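Local coordinates for uncharacterized protein (Bacteroides eggerthii, PDB 4L3R) that is of unknown function but has an antiparallel sheet flanked by helices, consistent with a calycin-type fold, at residues E45-K48 and N52-L55; K13-S18 and H126-Y131; E37-A42 and S104-K109; V70-H73 and N78-D81. One frame throughout, in Å; residues are numbered along the deposited sequence.

Contacts 1 and 3 share helix 37-48, which contact 1 ties to the start of strand 54-61 and contact 3 to the beginning of helix 106-116. Contact 3 lies at the surface, its centre about 17 Å from that of the chain, and is built of charges, a capping aspartate and a water. Contact 2 lies nearest the middle, about 7 Å centre to centre, and relies on an indole face against a leucine. Contact 4 mixes both styles, an apolar pair on one sheet face and polar groups on the other. Contacts 1, 2 and 4 reach the same sheet, where strand 54-61 runs between strands 15-22 and 66-73.

Contact 1: residues E45-K48 and N52-L55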
# COMPACT_ATOMS: atom_id res chain seq x y z
N GLU B 45 23.12 -21.87 -8.98
CA GLU B 45 23.27 -21.10 -10.22
C GLU B 45 21.95 -20.40 -10.54
O GLU B 45 21.96 -19.24 -10.95
CB GLU B 45 23.74 -21.97 -11.39
CG GLU B 45 25.19 -22.43 -11.29
CD GLU B 45 26.23 -21.33 -11.19
OE1 GLU B 45 26.03 -20.25 -11.80
OE2 GLU B 45 27.26 -21.55 -10.51
N LEU B 46 20.81 -21.08 -10.32
CA LEU B 46 19.49 -20.47 -10.52
C LEU B 46 19.25 -19.36 -9.48
O LEU B 46 18.61 -18.37 -9.81
CB LEU B 46 18.37 -21.53 -10.45
CG LEU B 46 18.36 -22.51 -11.63
CD1 LEU B 46 17.55 -23.74 -11.31
CD2 LEU B 46 17.83 -21.85 -12.90
N LEU B 47 19.79 -19.52 -8.25
CA LEU B 47 19.66 -18.51 -7.20
C LEU B 47 20.48 -17.25 -7.50
O LEU B 47 20.11 -16.18 -7.03
CB LEU B 47 20.09 -19.10 -5.84
CG LEU B 47 19.89 -18.23 -4.59
CD1 LEU B 47 18.42 -17.89 -4.39
CD2 LEU B 47 20.43 -18.93 -3.36
N LYS B 48 21.59 -17.35 -8.28
CA LYS B 48 22.40 -16.17 -8.66
C LYS B 48 21.64 -15.23 -9.62
O LYS B 48 21.98 -14.05 -9.69
CB LYS B 48 23.74 -16.57 -9.32
CG LYS B 48 24.82 -17.05 -8.35
CD LYS B 48 26.09 -17.45 -9.10
CE LYS B 48 27.18 -17.99 -8.19
NZ LYS B 48 27.02 -19.44 -7.91
N ASN B 52 15.15 -14.48 -9.97
CA ASN B 52 14.73 -15.74 -9.34
C ASN B 52 14.72 -15.66 -7.81
O ASN B 52 15.56 -14.98 -7.22
CB ASN B 52 15.61 -16.91 -9.78
CG ASN B 52 15.50 -17.23 -11.25
OD1 ASN B 52 14.65 -16.71 -11.95
ND2 ASN B 52 16.36 -18.11 -11.75
N PHE B 53 13.77 -16.38 -7.19
CA PHE B 53 13.56 -16.47 -5.74
C PHE B 53 13.37 -15.09 -5.11
O PHE B 53 14.03 -14.73 -4.13
CB PHE B 53 14.71 -17.24 -5.06
CG PHE B 53 14.93 -18.62 -5.63
CD1 PHE B 53 14.27 -19.72 -5.10
CD2 PHE B 53 15.82 -18.83 -6.67
CE1 PHE B 53 14.45 -20.99 -5.64
CE2 PHE B 53 16.01 -20.10 -7.21
CZ PHE B 53 15.34 -21.18 -6.68
N THR B 54 12.42 -14.32 -5.68
CA THR B 54 12.08 -12.99 -5.19
C THR B 54 10.71 -13.02 -4.50
O THR B 54 9.90 -13.92 -4.75
CB THR B 54 12.10 -11.97 -6.32
OG1 THR B 54 11.14 -12.34 -7.31
CG2 THR B 54 13.47 -11.81 -6.93
N LEU B 55 10.47 -12.04 -3.63
CA LEU B 55 9.22 -11.90 -2.88
C LEU B 55 8.88 -10.41 -2.81
O LEU B 55 9.76 -9.59 -2.56
CB LEU B 55 9.39 -12.53 -1.48
CG LEU B 55 8.28 -12.30 -0.44
CD1 LEU B 55 7.02 -13.07 -0.80
CD2 LEU B 55 8.75 -12.76 0.93
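Asn-52 and Phe-53 turn their side chains back onto Leu-46 and Leu-47, late in helix 37-48, the amide meeting a backbone oxygen and the ring meeting a methyl group. Asn-52 ND2 donates to Leu-46 O over 3.0 Å, with an N-H...O angle of 151°. The donor stands somewhat tilted from the carbonyl plane, and the oxygen in turn is slightly out of the amide plane. Asparagine suits the place because its short side chain ends in an N-H group that can reach a helix carbonyl, and the bond fixes which way the amide is turned. Leu-47 and Phe-53 cross at about a right angle. With CG anti to the backbone N (chi1 -174°), Leu-47 brings its CD1 methyl to 3.6 Å from Phe-53 CD2. The other leucine offers its backbone: Leu-46 C lies 4.0 Å from Phe-53 CE2, near the ring plane at the edge, while Leu-46 CB is 4.3 Å from the same ring atom. Phe-53 itself has positive phi (57°), and it and Thr-54 both face His-73, forming a G1 beta bulge that leads into the strand. Lys-16 NZ donates to both Leu-47 O and Asn-52 O, bridging the two segments from strand 15-22. Helix 106-116 also packs on Phe-53: Phe-111 meets its ring edge-to-face, and Leu-107 and Ala-108 touch it. Helix 37-48 is thus joined to the start of strand 54-61, the strand that runs between 15-22 and 66-73 in the sheet.

Contact 2: residues K13-S18 and H126-Y131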
# COMPACT_ATOMS: atom_id res chain seq x y z
N LYS B 13 10.52 -2.22 -2.40
CA LYS B 13 11.61 -3.18 -2.25
C LYS B 13 11.22 -4.58 -2.66
O LYS B 13 10.08 -5.01 -2.45
CB LYS B 13 12.11 -3.20 -0.80
CG LYS B 13 11.04 -3.50 0.26
CD LYS B 13 11.61 -3.62 1.66
CE LYS B 13 12.11 -2.31 2.21
NZ LYS B 13 12.38 -2.40 3.67
N THR B 14 12.20 -5.31 -3.23
CA THR B 14 12.06 -6.70 -3.62
C THR B 14 12.90 -7.51 -2.64
O THR B 14 14.09 -7.24 -2.49
CB THR B 14 12.48 -6.87 -5.08
OG1 THR B 14 11.61 -6.08 -5.88
CG2 THR B 14 12.43 -8.33 -5.53
N TRP B 15 12.27 -8.47 -1.97
CA TRP B 15 12.94 -9.35 -1.01
C TRP B 15 13.57 -10.49 -1.79
O TRP B 15 12.87 -11.17 -2.53
CB TRP B 15 11.95 -9.87 0.03
CG TRP B 15 11.49 -8.80 0.95
CD1 TRP B 15 10.34 -8.08 0.84
CD2 TRP B 15 12.24 -8.22 2.02
NE1 TRP B 15 10.28 -7.14 1.84
CE2 TRP B 15 11.45 -7.19 2.57
CE3 TRP B 15 13.49 -8.49 2.59
CZ2 TRP B 15 11.86 -6.44 3.68
CZ3 TRP B 15 13.91 -7.74 3.67
CH2 TRP B 15 13.10 -6.73 4.21
N LYS B 16 14.89 -10.68 -1.66
CA LYS B 16 15.64 -11.72 -2.35
C LYS B 16 15.98 -12.82 -1.37
O LYS B 16 16.55 -12.54 -0.31
CB LYS B 16 16.92 -11.12 -2.98
CG LYS B 16 17.88 -12.12 -3.63
CD LYS B 16 17.34 -12.77 -4.89
CE LYS B 16 18.30 -13.82 -5.39
NZ LYS B 16 18.16 -14.07 -6.85
N LEU B 17 15.66 -14.08 -1.71
CA LEU B 17 15.96 -15.23 -0.85
C LEU B 17 17.46 -15.36 -0.60
O LEU B 17 18.24 -15.32 -1.55
CB LEU B 17 15.44 -16.52 -1.50
CG LEU B 17 15.59 -17.79 -0.67
CD1 LEU B 17 14.55 -17.83 0.45
CD2 LEU B 17 15.52 -19.03 -1.56
N SER B 18 17.85 -15.51 0.67
CA SER B 18 19.25 -15.69 1.08
C SER B 18 19.50 -17.05 1.76
O SER B 18 20.64 -17.49 1.80
CB SER B 18 19.68 -14.56 2.01
OG SER B 18 18.88 -14.53 3.17
N HIS B 126 16.37 -4.01 6.01
CA HIS B 126 17.10 -4.81 5.03
C HIS B 126 16.93 -6.32 5.16
O HIS B 126 17.30 -7.01 4.23
CB HIS B 126 18.60 -4.47 5.12
CG HIS B 126 18.88 -3.04 4.77
ND1 HIS B 126 18.83 -2.61 3.45
CD2 HIS B 126 19.14 -1.99 5.57
CE1 HIS B 126 19.09 -1.31 3.49
NE2 HIS B 126 19.28 -0.89 4.74
N ASN B 127 16.39 -6.84 6.28
CA ASN B 127 16.24 -8.29 6.47
C ASN B 127 14.80 -8.69 6.80
O ASN B 127 14.09 -7.94 7.47
CB ASN B 127 17.17 -8.79 7.58
CG ASN B 127 18.62 -8.43 7.36
OD1 ASN B 127 19.37 -9.14 6.69
ND2 ASN B 127 19.05 -7.28 7.88
N LEU B 128 14.39 -9.87 6.31
CA LEU B 128 13.07 -10.44 6.57
C LEU B 128 13.23 -11.94 6.78
O LEU B 128 13.87 -12.61 5.97
CB LEU B 128 12.09 -10.15 5.41
CG LEU B 128 10.68 -10.76 5.53
CD1 LEU B 128 9.91 -10.14 6.70
CD2 LEU B 128 9.89 -10.57 4.24
N THR B 129 12.66 -12.45 7.88
CA THR B 129 12.70 -13.87 8.23
C THR B 129 11.28 -14.37 8.33
O THR B 129 10.52 -13.82 9.13
CB THR B 129 13.47 -14.07 9.54
OG1 THR B 129 14.74 -13.42 9.44
CG2 THR B 129 13.68 -15.54 9.86
N LEU B 130 10.91 -15.39 7.53
CA LEU B 130 9.58 -15.98 7.56
C LEU B 130 9.65 -17.38 8.14
O LEU B 130 10.42 -18.21 7.66
CB LEU B 130 8.97 -16.04 6.15
CG LEU B 130 8.89 -14.72 5.39
CD1 LEU B 130 8.27 -14.92 4.02
CD2 LEU B 130 8.11 -13.68 6.16
N TYR B 131 8.84 -17.64 9.17
CA TYR B 131 8.77 -18.94 9.82
C TYR B 131 7.65 -19.71 9.16
O TYR B 131 6.55 -19.17 9.03
CB TYR B 131 8.51 -18.79 11.32
CG TYR B 131 9.69 -18.24 12.08
CD1 TYR B 131 10.05 -16.90 11.97
CD2 TYR B 131 10.46 -19.05 12.91
CE1 TYR B 131 11.16 -16.39 12.64
CE2 TYR B 131 11.56 -18.55 13.60
CZ TYR B 131 11.90 -17.22 13.47
OH TYR B 131 13.00 -16.75 14.15
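Trp-15, in the first strand along the chain, packs against Leu-128 of strand 127-134. A tryptophan in this place, just after a short N-terminal helix, recalls the one that marks the first strand of lipocalins and fits the calycin clan. Its indole and the leucine side chain cross at about a right angle. Leu-128 CB sits over one face of the six-membered ring, 3.6 Å from its centroid and 16° off the normal, a CH-pi contact; it is offset toward the rim, where Trp-15 CZ3 is 3.5 Å from Leu-128 CB. The CD2 methyl of the leucine extends the cover to the middle of the indole, 4.0 Å from Trp-15 CD2. The same CZ3 corner presses on the chain itself, 3.4 Å from Asn-127 C and 3.5 Å from His-126 O. A broad flat ring can lie against a strand and its side chain together, and a branched leucine gives it a matching apolar surface. The one polar atom of the indole is not left idle: Trp-15 NE1 donates to Ile-9 O, which ties the ring to helix 4-10. No backbone bond joins the two segments, because strand 137-144 runs between their strands in the sheet; from it Phe-143 touches Trp-15, and from strand 54-61 Leu-55 touches Trp-15 and Phe-57 touches Leu-128.

Contact 3: residues E37-A42 and S104-K109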
# COMPACT_ATOMS: atom_id res chain seq x y z
N GLU B 37 25.70 -33.18 -4.73
CA GLU B 37 26.36 -31.89 -5.00
C GLU B 37 25.87 -31.22 -6.31
O GLU B 37 25.72 -30.00 -6.35
CB GLU B 37 27.90 -32.03 -5.05
CG GLU B 37 28.67 -31.21 -4.02
CD GLU B 37 28.42 -29.71 -4.04
OE1 GLU B 37 28.28 -29.14 -5.15
OE2 GLU B 37 28.38 -29.11 -2.95
N ALA B 38 25.63 -32.01 -7.39
CA ALA B 38 25.20 -31.46 -8.68
C ALA B 38 23.84 -30.77 -8.58
O ALA B 38 23.66 -29.70 -9.17
CB ALA B 38 25.16 -32.55 -9.74
N GLU B 39 22.89 -31.36 -7.83
CA GLU B 39 21.58 -30.73 -7.61
C GLU B 39 21.74 -29.39 -6.90
O GLU B 39 21.13 -28.39 -7.31
CB GLU B 39 20.66 -31.63 -6.76
CG GLU B 39 19.98 -32.76 -7.52
CD GLU B 39 19.06 -33.59 -6.65
OE1 GLU B 39 19.06 -33.40 -5.41
OE2 GLU B 39 18.33 -34.45 -7.21
N GLU B 40 22.54 -29.36 -5.81
CA GLU B 40 22.77 -28.13 -5.05
C GLU B 40 23.45 -27.07 -5.91
O GLU B 40 23.05 -25.91 -5.86
CB GLU B 40 23.60 -28.42 -3.78
CG GLU B 40 23.98 -27.17 -3.00
CD GLU B 40 24.66 -27.37 -1.66
OE1 GLU B 40 24.71 -28.52 -1.16
OE2 GLU B 40 25.17 -26.37 -1.11
N LYS B 41 24.48 -27.46 -6.69
CA LYS B 41 25.21 -26.57 -7.59
C LYS B 41 24.25 -25.92 -8.60
O LYS B 41 24.29 -24.70 -8.76
CB LYS B 41 26.31 -27.36 -8.33
CG LYS B 41 27.25 -26.53 -9.21
CD LYS B 41 28.26 -27.43 -9.93
CE LYS B 41 29.09 -26.72 -10.97
NZ LYS B 41 30.17 -25.89 -10.37
N ALA B 42 23.38 -26.72 -9.24
CA ALA B 42 22.41 -26.24 -10.23
C ALA B 42 21.39 -25.26 -9.59
O ALA B 42 21.00 -24.28 -10.23
CB ALA B 42 21.69 -27.42 -10.87
N SER B 104 10.67 -27.98 -11.20
CA SER B 104 11.48 -29.20 -11.22
C SER B 104 12.63 -29.07 -10.19
O SER B 104 13.05 -30.07 -9.61
CB SER B 104 12.03 -29.49 -12.61
OG SER B 104 12.98 -28.53 -13.05
N ASP B 105 13.16 -27.85 -9.98
CA ASP B 105 14.26 -27.60 -9.06
C ASP B 105 13.80 -27.77 -7.60
O ASP B 105 12.77 -27.22 -7.23
CB ASP B 105 14.81 -26.19 -9.28
CG ASP B 105 16.13 -25.95 -8.61
OD1 ASP B 105 17.16 -26.35 -9.18
OD2 ASP B 105 16.14 -25.37 -7.51
N LYS B 106 14.57 -28.52 -6.79
CA LYS B 106 14.21 -28.78 -5.39
C LYS B 106 14.17 -27.51 -4.54
O LYS B 106 13.30 -27.42 -3.68
CB LYS B 106 15.15 -29.80 -4.75
CG LYS B 106 14.98 -31.22 -5.30
CD LYS B 106 15.87 -32.20 -4.56
CE LYS B 106 15.68 -33.63 -5.01
NZ LYS B 106 16.46 -34.57 -4.18
N LEU B 107 15.09 -26.55 -4.76
CA LEU B 107 15.05 -25.29 -4.00
C LEU B 107 13.78 -24.51 -4.34
O LEU B 107 13.16 -23.94 -3.44
CB LEU B 107 16.29 -24.42 -4.26
CG LEU B 107 16.43 -23.16 -3.39
CD1 LEU B 107 16.54 -23.50 -1.91
CD2 LEU B 107 17.62 -22.32 -3.84
N ALA B 108 13.39 -24.49 -5.62
CA ALA B 108 12.18 -23.81 -6.08
C ALA B 108 10.90 -24.46 -5.51
O ALA B 108 9.97 -23.76 -5.14
CB ALA B 108 12.13 -23.79 -7.60
N LYS B 109 10.88 -25.81 -5.41
CA LYS B 109 9.74 -26.52 -4.82
C LYS B 109 9.58 -26.18 -3.34
O LYS B 109 8.46 -25.94 -2.88
CB LYS B 109 9.90 -28.05 -4.97
CG LYS B 109 9.68 -28.59 -6.38
CD LYS B 109 10.00 -30.09 -6.41
CE LYS B 109 9.77 -30.72 -7.75
NZ LYS B 109 10.05 -32.18 -7.74
O HOH W 1 18.89 -28.58 -8.82
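Helix 37-42 meets the first turn of the helix that starts at Lys-106; the nearest CA atoms, those of Glu-39 and Lys-106, are 7.9 Å apart, which leaves room for side chains and a water. Glu-39 and Lys-106 reach across with chains extended beyond CG and form a salt bridge, Lys-106 NZ to Glu-39 OE1 at 3.1 Å. The ammonium comes from the syn side, 18° out of the carboxylate plane. Glu-39 OE1 also accepts from Ser-35 N, so two donors hold the oxygen. Were Glu-39 replaced by alanine, Lys-106 would probably lose its carboxylate partner and Ser-35 N its acceptor, with the lysine end freer to swing. Beside the salt bridge, a water donates to Glu-39 O at 2.7 Å and to Asp-105 OD1 at 2.8 Å, linking backbone and side chain. Asp-105 is the N-cap of the second helix: its OD2 takes weak bonds from Leu-107 N (3.2 Å) and Ala-108 N (3.5 Å). A chi1 of -167° swings the Asp-105 carboxylate away from its own N, between its own helix start and the other helix, and its charge is likely to be eased by the amide end of the helix. Ser-43 OG of helix 37-48 also bonds to Asp-105 OD2, and Leu-46, one turn on, packs on the aspartate, so helix 37-48 is joined to the start of helix 106-116 at the surface.

Contact 4: residues V70-H73 and N78-D81; sequences VSAH and NISD
The imidazole of His-73 and the amide of Asn-78 lie side by side on one sheet face, crossing at a slant, their planes 19° apart, and Asn-78 OD1 approaches the ring obliquely, 3.2 Å from His-73 CD2. His-73 ND1 is bonded to Glu-51 O, which pins the ring from the other side of its strand. These two residues form a non-hydrogen-bonded antiparallel pair. Next to them Ala-72 and Ile-79 make a hydrogen-bonded pair, with Ala-72 N to Ile-79 O at 2.9 Å and Ile-79 N to Ala-72 O at 2.8 Å. Their side chains lie on the opposite sheet face, Ala-72 CB 4.2 Å from Ile-79 CB; the small alanine lets Leu-115 of helix 106-116 pack against both. At the far end the strand turns a corner at Asp-81, whose phi is positive, and a serine supplies the bond that the backbone does not: Asp-81 N donates almost straight (175°) to Ser-71 OG over 3.2 Å. The same hydroxyl donates to a water at 2.9 Å, which donates in turn to Asp-81 OD1, an oxygen also held by Thr-69 OG1. With an alanine in place of Ser-71, the Asp-81 amide would probably lose its acceptor and the water one of its anchors, letting the corner move. The pairing is that of a beta hairpin, strands 66-73 and 78-87, part of an antiparallel meander, consistent with the calycin clan.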
# COMPACT_ATOMS: atom_id res chain seq x y z
N VAL B 70 0.68 -10.57 -1.60
CA VAL B 70 2.02 -11.12 -1.76
C VAL B 70 2.18 -11.68 -3.16
O VAL B 70 1.30 -12.40 -3.65
CB VAL B 70 2.34 -12.20 -0.70
CG1 VAL B 70 3.53 -13.07 -1.10
CG2 VAL B 70 2.62 -11.56 0.63
N SER B 71 3.32 -11.38 -3.78
CA SER B 71 3.72 -11.93 -5.07
C SER B 71 5.12 -12.51 -4.90
O SER B 71 5.91 -11.98 -4.14
CB SER B 71 3.71 -10.85 -6.15
OG SER B 71 2.39 -10.51 -6.53
N ALA B 72 5.40 -13.61 -5.58
CA ALA B 72 6.72 -14.22 -5.51
C ALA B 72 7.04 -14.93 -6.80
O ALA B 72 6.14 -15.38 -7.52
CB ALA B 72 6.80 -15.20 -4.35
N HIS B 73 8.32 -15.01 -7.11
CA HIS B 73 8.79 -15.71 -8.29
C HIS B 73 9.91 -16.62 -7.85
O HIS B 73 10.87 -16.15 -7.24
CB HIS B 73 9.25 -14.73 -9.37
CG HIS B 73 9.85 -15.42 -10.56
ND1 HIS B 73 11.15 -15.18 -10.95
CD2 HIS B 73 9.33 -16.39 -11.35
CE1 HIS B 73 11.36 -15.95 -12.00
NE2 HIS B 73 10.31 -16.71 -12.26
N ASN B 78 5.20 -18.90 -10.36
CA ASN B 78 4.87 -17.60 -9.79
C ASN B 78 3.73 -17.68 -8.80
O ASN B 78 2.81 -18.47 -8.99
CB ASN B 78 4.45 -16.61 -10.90
CG ASN B 78 5.60 -16.11 -11.73
OD1 ASN B 78 6.33 -15.22 -11.31
ND2 ASN B 78 5.78 -16.66 -12.92
N ILE B 79 3.76 -16.81 -7.80
CA ILE B 79 2.67 -16.55 -6.87
C ILE B 79 2.24 -15.13 -7.22
O ILE B 79 3.09 -14.24 -7.19
CB ILE B 79 3.09 -16.75 -5.39
CG1 ILE B 79 3.52 -18.21 -5.15
CG2 ILE B 79 1.95 -16.32 -4.45
CD1 ILE B 79 4.10 -18.48 -3.78
N SER B 80 0.99 -14.92 -7.63
CA SER B 80 0.50 -13.60 -8.05
C SER B 80 -0.67 -13.14 -7.20
O SER B 80 -1.74 -13.76 -7.23
CB SER B 80 0.08 -13.63 -9.52
OG SER B 80 1.20 -13.98 -10.33
N ASP B 81 -0.47 -12.03 -6.47
CA ASP B 81 -1.46 -11.40 -5.61
C ASP B 81 -2.13 -12.40 -4.66
O ASP B 81 -3.36 -12.45 -4.56
CB ASP B 81 -2.52 -10.64 -6.45
CG ASP B 81 -1.98 -9.43 -7.22
OD1 ASP B 81 -1.15 -8.68 -6.65
OD2 ASP B 81 -2.46 -9.19 -8.35
O HOH W 2 1.45 -8.55 -4.67